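Local coordinates for protein malonate decarboxylase subunit alpha (Acinetobacter baumannii ATCC 17978, PDB 6MPR) that probably transfers acyl carrier protein from its acetyl to its malonyl thioester, as the alpha subunit of a malonate decarboxylase, at residues Pro58-Leu64 against His88-Met94; Pro156-Ser161 against Gly193-Gln198; Leu79-Pro84 against Leu105-Ile110; Leu114-Phe118 against Tyr143-Arg149. All coordinates share one frame; numbering follows the deposited sequence.

Contact 1: Pro58-Leu64 against His88-Met94; sequences PGDKVVL and HDLHMIM
Val62 sits at the middle of the backbone pairing between Pro58-Leu64 and His88-Met94. Its N donates to His91 O at 2.8 Å and its O accepts from Ile93 N, so one residue bonds to two that flank Met92, as parallel strands do. Asp60 O and Leu64 N extend the pairing to His91 N and Ile93 O, while the N-to-C directions of the strands differ by 34°.

Apolar packing lies on both faces of the sheet. On the Val62 face, Met92 is bent at chi2 (-54°) and chi3, which swings CE across to 3.7 Å from Leu64 CB and 3.9 Å from Val62 CG1. Met94 CE lies alongside Leu64 CD2 at 3.8 Å. On the opposite face Val63 CG2 packs on Ile93 CB, the two side chains crossing at a slant, and Ile93 CD1 reaches Lys61 CB at 3.7 Å.

Ring and polar contacts occur at the start and midway along. Pro58 CB stands over one face of the His88 ring, a CH-pi contact 3.8 Å from CB to centroid. In that same ring, His88 ND1 donates in plane to the anti lone pair of Asp89 OD2. Lys61 and His91 run side by side; a water bonded to His91 ND1 also takes a weak bond from Lys61 NZ, and His91 NE2 is held by Asp115.

These are the two strands of a beta-alpha-beta unit whose connection carries helix 73-79. Backbone bonds set the register, the methionines supply apolar packing on the helix-covered face, and the solvent-bridged polar pair is confined to the other.

Contact 2: Pro156-Ser161 against Gly193-Gln198; sequences PNVVLS and GIVIVQ
Leu160 and Ile196 stand side by side on one face of the sheet and point the same way, Leu160 CD2 being 3.9 Å from Ile196 CD1. A chi1 of -54° sets Leu160 CG anti to the carbonyl carbon; CD1 carries the chain outward and the side branch CD2 turns to Ile196, meeting CB as well as CD1. Two residues earlier on the same face, Val158 turns CG1 over Ile194 O at 3.7 Å, touching backbone instead of a side chain.

The other face carries Val159 and Val195, more loosely matched: Val159 CB is 4.3 Å from Val195 CG2. Next along, Val197 brings CG1 against Ser161 O.

At the far end Gln198 places CG at 3.5 Å from Ser161 O, its chi1 of 66° keeping CG between the backbone N and the carbonyl carbon; beyond that the chain extends to set OE1 on Leu75 N, in the first turn of helix 73-79. At the start Gly193 has no side chain, and its CA comes within 3.3 Å of Asn157 O.

Under these side chains runs a regular parallel pairing. Val159 N donates to Ile194 O (2.8 Å) and its O accepts from Ile196 N (2.9 Å), and Ser161 repeats the pattern with Ile196 and Gln198. Helix 73-79 packs on Leu160, helix 181-189 on Val159 and Val195, the three-layer alpha/beta build of a Rossmann-like domain. Branched aliphatic residues thus face helices on both sides, while the facing backbone N and O atoms of the two strands are paired, and Val195 N turns instead to the Asp220 carboxylate.

Contact 3: Leu79-Pro84 against Leu105-Ile110; sequences LAQTNP and LFEKGI
Lys108 lies fully stretched, its torsions beyond CG all extended, and this reach carries NZ to Ala80 O, 3.0 Å away. The ammonium comes in from above the carbonyl plane, 41° out of it, and the CD methylene also rides against that oxygen at 3.4 Å. Ile110, two residues after the lysine, reaches the same turn: CG1 anti to the carbonyl carbon (chi1 -66°) and a near-extended chi2 drive CD1 to 3.6 Å from Leu79 O and close to Thr82 OG1.

That Leu79 oxygen is held twice, by Thr82 N across a type I turn and by Thr82 OG1 at 2.7 Å, the hydroxyl lying in the carbonyl plane. The turn follows directly on helix 73-79 and is met by the end of helix 100-107, which stops in a Schellman motif: Gly109, with phi 81°, sends N to Phe106 O, and Ile110 N goes back to Leu105 O. Two helices of successive beta-alpha units are thereby joined at their C-terminal ends, on the face of the parallel sheet where Leu90 and Met92 lie beneath them.

Leu105 closes the inner side. Its CD2 pushes against Ala80 CA at 3.6 Å and Leu79 CG at 3.8 Å, and the two leucine side chains cross at about a right angle. On the outer side Pro84 sets CB and CG against the chain after the helix, CG being 3.6 Å from Lys108 O and 4.0 Å from Ile110 CG1.

Contact 4: Leu114-Phe118 against Tyr143-Arg149; sequences LDFSF and YIELYSR
Asp115 OD1 faces Arg149 NH1 across a long salt bridge of 3.9 Å, and a water closes the gap, donating to OD1 at 2.7 Å and accepting from NH1 at 3.0 Å. The water lies in the guanidinium plane at its edge, whereas carboxylate and guanidinium planes stand 79° apart. Ala139 N is a further donor to OD1, and OD2 takes the NE2 of His91, so the buried carboxylate is fixed from several directions. Arg149 NH2 has a salt bridge to Asp153 and NH1 bonds to His141 NE2.

Leu146 packs against Asp115 and Phe116: its CD1 approaches Asp115 CB and its CD2 lies 4.1 Å from Phe116 CA. Here helix 143-149, which follows the edge strand 136-140, runs back over the C-terminal end of strand 111-116 in the parallel sheet. Its outer side reaches the second subunit, where Glu145 OE1 bonds to His403 and Arg402 of that neighbouring chain.

Where the strand turns its corner, Ser117 swings OG anti to the backbone N (chi1 179°), bonding it to His141 O and bringing it to 3.3 Å from Tyr143 CD1, with Ser117 CB at 3.6 Å from the same carbon. Tyr143 and Phe118 then run alongside each other, pointing the same way, and Tyr143 OH ends 3.5 Å from Phe118 CB.

Contacts 1 and 2 lie in one parallel sheet and join directly, strand 61-64 being the neighbour of strand 158-163; both rest on backbone bonds, but contact 2 is buried whereas contact 1 has exposed residues at its start. Contact 3 pairs no strands. It joins two helix ends on the Met92 side of that sheet, partly open to solvent, and relies on apolar packing and one lysine bond. Contact 4, also buried, exchanges backbone pairing for a water-bridged charge pair near the subunit interface. A side-chain bond between strands 90-94 and 111-116 ties it to contact 1, while Phe106 of contact 3 packs on Leu114. Contacts 2 and 4 do not touch.

Contact 1: Pro58-Leu64 against His88-Met94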
# COMPACT_ATOMS: atom_id res chain seq x y z
N PRO A 58 18.65 22.65 -12.22
CA PRO A 58 19.57 21.50 -12.18
C PRO A 58 19.53 20.81 -10.82
O PRO A 58 19.40 21.46 -9.77
CB PRO A 58 20.94 22.14 -12.44
CG PRO A 58 20.64 23.38 -13.19
CD PRO A 58 19.32 23.87 -12.70
N GLY A 59 19.65 19.48 -10.84
CA GLY A 59 19.56 18.70 -9.63
C GLY A 59 18.15 18.38 -9.16
O GLY A 59 17.99 17.62 -8.20
N ASP A 60 17.13 18.95 -9.79
CA ASP A 60 15.75 18.68 -9.38
C ASP A 60 15.43 17.20 -9.48
O ASP A 60 15.83 16.53 -10.43
CB ASP A 60 14.77 19.44 -10.27
CG ASP A 60 14.41 20.80 -9.72
OD1 ASP A 60 14.82 21.13 -8.59
OD2 ASP A 60 13.68 21.53 -10.43
N LYS A 61 14.67 16.70 -8.50
CA LYS A 61 13.94 15.44 -8.67
C LYS A 61 12.71 15.69 -9.53
O LYS A 61 11.82 16.45 -9.15
CB LYS A 61 13.54 14.87 -7.31
CG LYS A 61 14.72 14.50 -6.42
CD LYS A 61 14.24 13.96 -5.08
CE LYS A 61 15.40 13.71 -4.12
NZ LYS A 61 16.21 14.93 -3.88
N VAL A 62 12.65 15.04 -10.69
CA VAL A 62 11.60 15.29 -11.68
C VAL A 62 10.89 13.97 -11.89
O VAL A 62 11.49 13.03 -12.42
CB VAL A 62 12.18 15.80 -13.01
CG1 VAL A 62 11.07 16.00 -14.04
CG2 VAL A 62 12.96 17.11 -12.76
N VAL A 63 9.63 13.90 -11.48
CA VAL A 63 8.77 12.78 -11.83
C VAL A 63 8.26 13.01 -13.25
O VAL A 63 7.73 14.08 -13.56
CB VAL A 63 7.60 12.67 -10.85
CG1 VAL A 63 6.56 11.66 -11.34
CG2 VAL A 63 8.11 12.29 -9.44
N LEU A 64 8.41 12.00 -14.11
CA LEU A 64 8.00 12.09 -15.50
C LEU A 64 7.17 10.86 -15.81
O LEU A 64 7.63 9.73 -15.58
CB LEU A 64 9.21 12.16 -16.45
CG LEU A 64 8.93 12.06 -17.96
CD1 LEU A 64 8.02 13.19 -18.38
CD2 LEU A 64 10.24 12.12 -18.74
N HIS A 88 20.63 20.23 -16.26
CA HIS A 88 21.57 19.12 -16.16
C HIS A 88 21.41 18.51 -14.77
O HIS A 88 20.82 19.12 -13.88
CB HIS A 88 23.01 19.55 -16.40
CG HIS A 88 23.43 20.73 -15.58
ND1 HIS A 88 23.94 20.60 -14.30
CD2 HIS A 88 23.40 22.06 -15.84
CE1 HIS A 88 24.21 21.80 -13.82
NE2 HIS A 88 23.89 22.70 -14.73
N ASP A 89 21.93 17.29 -14.61
CA ASP A 89 21.92 16.58 -13.33
C ASP A 89 20.51 16.41 -12.79
O ASP A 89 20.30 16.36 -11.57
CB ASP A 89 22.80 17.28 -12.29
CG ASP A 89 24.27 17.17 -12.63
OD1 ASP A 89 24.84 16.08 -12.42
OD2 ASP A 89 24.84 18.16 -13.14
N LEU A 90 19.54 16.31 -13.69
CA LEU A 90 18.18 15.98 -13.27
C LEU A 90 18.15 14.58 -12.68
O LEU A 90 18.79 13.66 -13.18
CB LEU A 90 17.21 16.09 -14.45
CG LEU A 90 16.98 17.50 -15.01
CD1 LEU A 90 15.78 17.55 -15.93
CD2 LEU A 90 16.87 18.52 -13.87
N HIS A 91 17.41 14.43 -11.60
CA HIS A 91 17.21 13.13 -10.95
C HIS A 91 15.82 12.70 -11.38
O HIS A 91 14.81 13.22 -10.89
CB HIS A 91 17.36 13.26 -9.44
CG HIS A 91 17.14 11.99 -8.67
ND1 HIS A 91 17.51 11.86 -7.35
CD2 HIS A 91 16.57 10.81 -9.02
CE1 HIS A 91 17.20 10.65 -6.92
NE2 HIS A 91 16.62 10.00 -7.92
N MET A 92 15.76 11.77 -12.33
CA MET A 92 14.47 11.35 -12.86
C MET A 92 13.87 10.28 -11.97
O MET A 92 14.56 9.37 -11.51
CB MET A 92 14.60 10.82 -14.29
CG MET A 92 15.26 11.81 -15.25
SD MET A 92 14.46 13.44 -15.28
CE MET A 92 12.81 12.98 -15.84
N ILE A 93 12.56 10.41 -11.75
CA ILE A 93 11.78 9.46 -10.97
C ILE A 93 10.66 8.99 -11.88
O ILE A 93 9.75 9.76 -12.20
CB ILE A 93 11.24 10.07 -9.67
CG1 ILE A 93 12.39 10.55 -8.80
CG2 ILE A 93 10.42 9.04 -8.89
CD1 ILE A 93 11.99 11.50 -7.69
N MET A 94 10.74 7.72 -12.32
CA MET A 94 9.81 7.28 -13.34
C MET A 94 9.25 5.91 -13.01
O MET A 94 10.01 4.95 -12.89
CB MET A 94 10.50 7.25 -14.70
CG MET A 94 11.09 8.61 -15.12
SD MET A 94 11.79 8.57 -16.76
CE MET A 94 10.28 8.44 -17.71
O HOH W 1 18.69 13.94 -5.88

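Contact 2: Pro156-Ser161 against Gly193-Gln198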
# COMPACT_ATOMS: atom_id res chain seq x y z
N PRO A 156 9.36 15.01 -4.64
CA PRO A 156 9.64 15.51 -5.99
C PRO A 156 9.59 17.02 -6.06
O PRO A 156 8.75 17.67 -5.42
CB PRO A 156 8.53 14.87 -6.83
CG PRO A 156 7.38 14.73 -5.87
CD PRO A 156 8.02 14.41 -4.52
N ASN A 157 10.52 17.59 -6.82
CA ASN A 157 10.53 19.03 -7.09
C ASN A 157 9.65 19.42 -8.26
O ASN A 157 9.13 20.55 -8.28
CB ASN A 157 11.96 19.50 -7.39
CG ASN A 157 12.91 19.22 -6.27
OD1 ASN A 157 13.83 18.42 -6.40
ND2 ASN A 157 12.71 19.91 -5.15
N VAL A 158 9.49 18.52 -9.23
CA VAL A 158 8.73 18.76 -10.45
C VAL A 158 7.99 17.47 -10.79
O VAL A 158 8.55 16.38 -10.66
CB VAL A 158 9.64 19.17 -11.63
CG1 VAL A 158 8.82 19.38 -12.91
CG2 VAL A 158 10.46 20.42 -11.27
N VAL A 159 6.74 17.60 -11.20
CA VAL A 159 5.99 16.46 -11.73
C VAL A 159 5.46 16.82 -13.11
O VAL A 159 4.81 17.86 -13.28
CB VAL A 159 4.84 16.05 -10.79
CG1 VAL A 159 4.07 14.89 -11.39
CG2 VAL A 159 5.39 15.67 -9.41
N LEU A 160 5.75 15.96 -14.09
CA LEU A 160 5.35 16.12 -15.50
C LEU A 160 4.37 15.00 -15.82
O LEU A 160 4.76 13.83 -15.90
CB LEU A 160 6.57 16.07 -16.42
CG LEU A 160 7.71 17.04 -16.12
CD1 LEU A 160 8.88 16.78 -17.09
CD2 LEU A 160 7.20 18.48 -16.22
N SER A 161 3.09 15.35 -15.97
CA SER A 161 2.02 14.36 -16.06
C SER A 161 1.15 14.65 -17.27
O SER A 161 1.30 15.66 -17.95
CB SER A 161 1.15 14.36 -14.78
OG SER A 161 1.88 13.91 -13.67
N GLY A 193 6.36 21.71 -4.73
CA GLY A 193 6.84 21.26 -6.02
C GLY A 193 6.06 21.94 -7.13
O GLY A 193 5.11 22.68 -6.89
N ILE A 194 6.48 21.71 -8.37
CA ILE A 194 5.83 22.32 -9.53
C ILE A 194 5.23 21.22 -10.40
O ILE A 194 5.93 20.28 -10.81
CB ILE A 194 6.82 23.20 -10.31
CG1 ILE A 194 7.31 24.33 -9.38
CG2 ILE A 194 6.15 23.74 -11.57
CD1 ILE A 194 8.24 25.30 -10.02
N VAL A 195 3.93 21.32 -10.66
CA VAL A 195 3.16 20.28 -11.35
C VAL A 195 2.74 20.85 -12.70
O VAL A 195 2.05 21.87 -12.76
CB VAL A 195 1.95 19.84 -10.51
CG1 VAL A 195 1.04 18.83 -11.26
CG2 VAL A 195 2.41 19.22 -9.16
N ILE A 196 3.17 20.20 -13.77
CA ILE A 196 2.81 20.58 -15.13
C ILE A 196 2.09 19.40 -15.77
O ILE A 196 2.64 18.29 -15.79
CB ILE A 196 4.04 20.97 -15.97
CG1 ILE A 196 4.80 22.11 -15.30
CG2 ILE A 196 3.61 21.34 -17.39
CD1 ILE A 196 6.23 22.19 -15.72
N VAL A 197 0.90 19.63 -16.31
CA VAL A 197 0.09 18.57 -16.91
C VAL A 197 -0.14 18.90 -18.39
O VAL A 197 -0.75 19.93 -18.72
CB VAL A 197 -1.25 18.39 -16.18
CG1 VAL A 197 -1.99 17.16 -16.70
CG2 VAL A 197 -1.02 18.27 -14.67
N GLN A 198 0.32 18.03 -19.27
CA GLN A 198 -0.10 18.13 -20.66
C GLN A 198 -1.50 17.53 -20.82
O GLN A 198 -1.82 16.50 -20.21
CB GLN A 198 0.90 17.44 -21.59
CG GLN A 198 0.99 15.91 -21.40
CD GLN A 198 1.60 15.24 -22.60
OE1 GLN A 198 2.83 15.17 -22.73
NE2 GLN A 198 0.75 14.74 -23.50

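Contact 3: Leu79-Pro84 against Leu105-Ile110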
# COMPACT_ATOMS: atom_id res chain seq x y z
N LEU A 79 11.25 17.96 -22.88
CA LEU A 79 12.35 17.98 -21.91
C LEU A 79 13.67 17.57 -22.56
O LEU A 79 14.71 18.17 -22.30
CB LEU A 79 12.01 17.07 -20.73
CG LEU A 79 13.01 17.07 -19.57
CD1 LEU A 79 13.08 18.45 -18.93
CD2 LEU A 79 12.62 16.03 -18.54
N ALA A 80 13.63 16.57 -23.44
CA ALA A 80 14.83 16.12 -24.13
C ALA A 80 15.36 17.13 -25.14
O ALA A 80 16.47 16.93 -25.65
CB ALA A 80 14.56 14.78 -24.84
N GLN A 81 14.61 18.20 -25.44
CA GLN A 81 15.06 19.27 -26.33
C GLN A 81 15.55 20.51 -25.57
O GLN A 81 15.95 21.49 -26.22
CB GLN A 81 13.94 19.67 -27.29
CG GLN A 81 13.50 18.55 -28.21
CD GLN A 81 14.65 18.02 -29.05
OE1 GLN A 81 15.40 18.79 -29.65
NE2 GLN A 81 14.79 16.69 -29.10
N THR A 82 15.54 20.49 -24.24
CA THR A 82 16.04 21.63 -23.49
C THR A 82 17.56 21.71 -23.57
O THR A 82 18.25 20.75 -23.95
CB THR A 82 15.59 21.57 -22.03
OG1 THR A 82 16.05 20.35 -21.42
CG2 THR A 82 14.07 21.64 -21.92
N ASN A 83 18.08 22.87 -23.20
CA ASN A 83 19.50 23.17 -23.25
C ASN A 83 20.20 22.52 -22.07
O ASN A 83 19.89 22.85 -20.92
CB ASN A 83 19.69 24.68 -23.22
CG ASN A 83 21.14 25.11 -23.43
OD1 ASN A 83 22.08 24.33 -23.25
ND2 ASN A 83 21.33 26.37 -23.78
N PRO A 84 21.13 21.58 -22.28
CA PRO A 84 21.78 20.93 -21.13
C PRO A 84 22.69 21.87 -20.34
O PRO A 84 23.05 21.53 -19.20
CB PRO A 84 22.56 19.78 -21.76
CG PRO A 84 21.94 19.59 -23.12
CD PRO A 84 21.52 20.96 -23.55
N LEU A 105 17.52 11.52 -22.38
CA LEU A 105 17.86 12.51 -21.35
C LEU A 105 19.24 12.24 -20.75
O LEU A 105 19.97 13.18 -20.42
CB LEU A 105 16.81 12.51 -20.24
CG LEU A 105 15.40 12.93 -20.63
CD1 LEU A 105 14.43 12.59 -19.51
CD2 LEU A 105 15.37 14.43 -20.99
N PHE A 106 19.58 10.97 -20.56
CA PHE A 106 20.87 10.64 -19.96
C PHE A 106 21.99 10.73 -20.98
O PHE A 106 23.06 11.29 -20.68
CB PHE A 106 20.79 9.26 -19.32
CG PHE A 106 19.74 9.18 -18.24
CD1 PHE A 106 18.42 8.88 -18.55
CD2 PHE A 106 20.07 9.43 -16.92
CE1 PHE A 106 17.44 8.83 -17.55
CE2 PHE A 106 19.12 9.39 -15.92
CZ PHE A 106 17.79 9.08 -16.24
N GLU A 107 21.76 10.23 -22.18
CA GLU A 107 22.75 10.40 -23.25
C GLU A 107 23.08 11.87 -23.46
O GLU A 107 24.25 12.22 -23.67
CB GLU A 107 22.22 9.77 -24.53
CG GLU A 107 23.25 9.67 -25.63
CD GLU A 107 22.71 8.91 -26.82
OE1 GLU A 107 21.76 8.12 -26.63
OE2 GLU A 107 23.23 9.11 -27.94
N LYS A 108 22.08 12.74 -23.40
CA LYS A 108 22.28 14.15 -23.71
C LYS A 108 22.83 14.96 -22.54
O LYS A 108 23.08 16.16 -22.70
CB LYS A 108 20.97 14.78 -24.20
CG LYS A 108 20.50 14.29 -25.56
CD LYS A 108 19.18 14.92 -25.97
CE LYS A 108 18.94 14.73 -27.46
NZ LYS A 108 17.64 15.29 -27.89
N GLY A 109 23.00 14.37 -21.36
CA GLY A 109 23.52 15.11 -20.24
C GLY A 109 22.50 15.96 -19.52
O GLY A 109 22.88 16.83 -18.72
N ILE A 110 21.21 15.73 -19.78
CA ILE A 110 20.16 16.46 -19.08
C ILE A 110 19.87 15.80 -17.74
O ILE A 110 19.78 16.48 -16.71
CB ILE A 110 18.91 16.54 -19.97
CG1 ILE A 110 19.21 17.41 -21.20
CG2 ILE A 110 17.72 17.05 -19.15
CD1 ILE A 110 18.20 17.29 -22.33

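Contact 4: Leu114-Phe118 against Tyr143-Arg149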
# COMPACT_ATOMS: atom_id res chain seq x y z
N LEU A 114 18.60 8.06 -11.85
CA LEU A 114 17.32 7.45 -12.19
C LEU A 114 16.85 6.54 -11.07
O LEU A 114 17.60 5.67 -10.62
CB LEU A 114 17.42 6.64 -13.49
CG LEU A 114 16.15 5.87 -13.87
CD1 LEU A 114 15.00 6.84 -14.22
CD2 LEU A 114 16.44 4.91 -15.02
N ASP A 115 15.63 6.77 -10.60
CA ASP A 115 14.90 5.83 -9.76
C ASP A 115 13.65 5.42 -10.52
O ASP A 115 12.91 6.29 -10.99
CB ASP A 115 14.52 6.44 -8.40
CG ASP A 115 15.67 6.41 -7.42
OD1 ASP A 115 15.99 5.32 -6.89
OD2 ASP A 115 16.28 7.47 -7.19
N PHE A 116 13.42 4.11 -10.66
CA PHE A 116 12.33 3.64 -11.51
C PHE A 116 11.78 2.32 -11.00
O PHE A 116 12.31 1.73 -10.06
CB PHE A 116 12.76 3.51 -12.99
CG PHE A 116 13.66 2.31 -13.27
CD1 PHE A 116 14.99 2.31 -12.88
CD2 PHE A 116 13.18 1.22 -13.98
CE1 PHE A 116 15.83 1.23 -13.16
CE2 PHE A 116 13.99 0.13 -14.26
CZ PHE A 116 15.31 0.13 -13.84
N SER A 117 10.68 1.89 -11.62
CA SER A 117 10.07 0.59 -11.32
C SER A 117 10.06 -0.37 -12.49
O SER A 117 10.44 -1.54 -12.33
CB SER A 117 8.65 0.79 -10.79
OG SER A 117 8.05 -0.47 -10.51
N PHE A 118 9.63 0.05 -13.68
CA PHE A 118 9.56 -0.89 -14.80
C PHE A 118 10.43 -0.44 -15.96
O PHE A 118 10.54 0.76 -16.24
CB PHE A 118 8.12 -1.09 -15.28
CG PHE A 118 8.01 -2.08 -16.40
CD1 PHE A 118 8.08 -3.44 -16.15
CD2 PHE A 118 7.87 -1.65 -17.71
CE1 PHE A 118 8.00 -4.36 -17.19
CE2 PHE A 118 7.78 -2.56 -18.76
CZ PHE A 118 7.84 -3.91 -18.50
N TYR A 143 6.01 -0.57 -8.07
CA TYR A 143 5.34 0.71 -8.30
C TYR A 143 4.99 1.45 -7.01
O TYR A 143 5.39 2.60 -6.81
CB TYR A 143 4.05 0.53 -9.11
CG TYR A 143 4.23 0.14 -10.56
CD1 TYR A 143 5.14 0.81 -11.38
CD2 TYR A 143 3.47 -0.89 -11.11
CE1 TYR A 143 5.29 0.45 -12.70
CE2 TYR A 143 3.62 -1.25 -12.42
CZ TYR A 143 4.51 -0.58 -13.21
OH TYR A 143 4.66 -0.95 -14.53
N ILE A 144 4.19 0.82 -6.14
CA ILE A 144 3.72 1.59 -5.00
C ILE A 144 4.82 1.82 -3.97
O ILE A 144 4.69 2.73 -3.15
CB ILE A 144 2.49 0.96 -4.32
CG1 ILE A 144 2.81 -0.43 -3.77
CG2 ILE A 144 1.30 0.95 -5.29
CD1 ILE A 144 1.67 -1.01 -2.95
N GLU A 145 5.89 1.02 -4.00
CA GLU A 145 7.09 1.37 -3.23
C GLU A 145 7.69 2.68 -3.72
O GLU A 145 8.06 3.55 -2.91
CB GLU A 145 8.11 0.22 -3.34
CG GLU A 145 9.45 0.44 -2.66
CD GLU A 145 10.45 -0.65 -3.04
OE1 GLU A 145 11.52 -0.74 -2.39
OE2 GLU A 145 10.19 -1.39 -4.02
N LEU A 146 7.79 2.86 -5.03
CA LEU A 146 8.32 4.11 -5.56
C LEU A 146 7.40 5.27 -5.20
O LEU A 146 7.88 6.33 -4.78
CB LEU A 146 8.53 4.00 -7.08
CG LEU A 146 9.16 5.21 -7.79
CD1 LEU A 146 10.57 5.43 -7.30
CD2 LEU A 146 9.17 5.03 -9.30
N TYR A 147 6.08 5.10 -5.33
CA TYR A 147 5.18 6.20 -4.94
C TYR A 147 5.40 6.58 -3.48
O TYR A 147 5.29 7.76 -3.11
CB TYR A 147 3.70 5.83 -5.11
CG TYR A 147 3.26 5.26 -6.43
CD1 TYR A 147 3.94 5.53 -7.60
CD2 TYR A 147 2.11 4.44 -6.49
CE1 TYR A 147 3.53 4.97 -8.80
CE2 TYR A 147 1.70 3.88 -7.68
CZ TYR A 147 2.41 4.15 -8.83
OH TYR A 147 2.02 3.62 -10.03
N SER A 148 5.64 5.59 -2.62
CA SER A 148 5.73 5.85 -1.19
C SER A 148 6.95 6.69 -0.85
O SER A 148 6.91 7.44 0.13
CB SER A 148 5.75 4.54 -0.42
OG SER A 148 7.05 3.96 -0.45
N ARG A 149 8.03 6.58 -1.62
CA ARG A 149 9.22 7.36 -1.34
C ARG A 149 9.03 8.84 -1.64
O ARG A 149 9.82 9.65 -1.15
CB ARG A 149 10.40 6.81 -2.14
CG ARG A 149 10.77 5.41 -1.70
CD ARG A 149 12.08 4.97 -2.32
NE ARG A 149 13.21 5.69 -1.74
CZ ARG A 149 14.46 5.61 -2.20
NH1 ARG A 149 14.73 4.87 -3.27
NH2 ARG A 149 15.43 6.29 -1.62
O HOH W 2 17.39 5.08 -4.60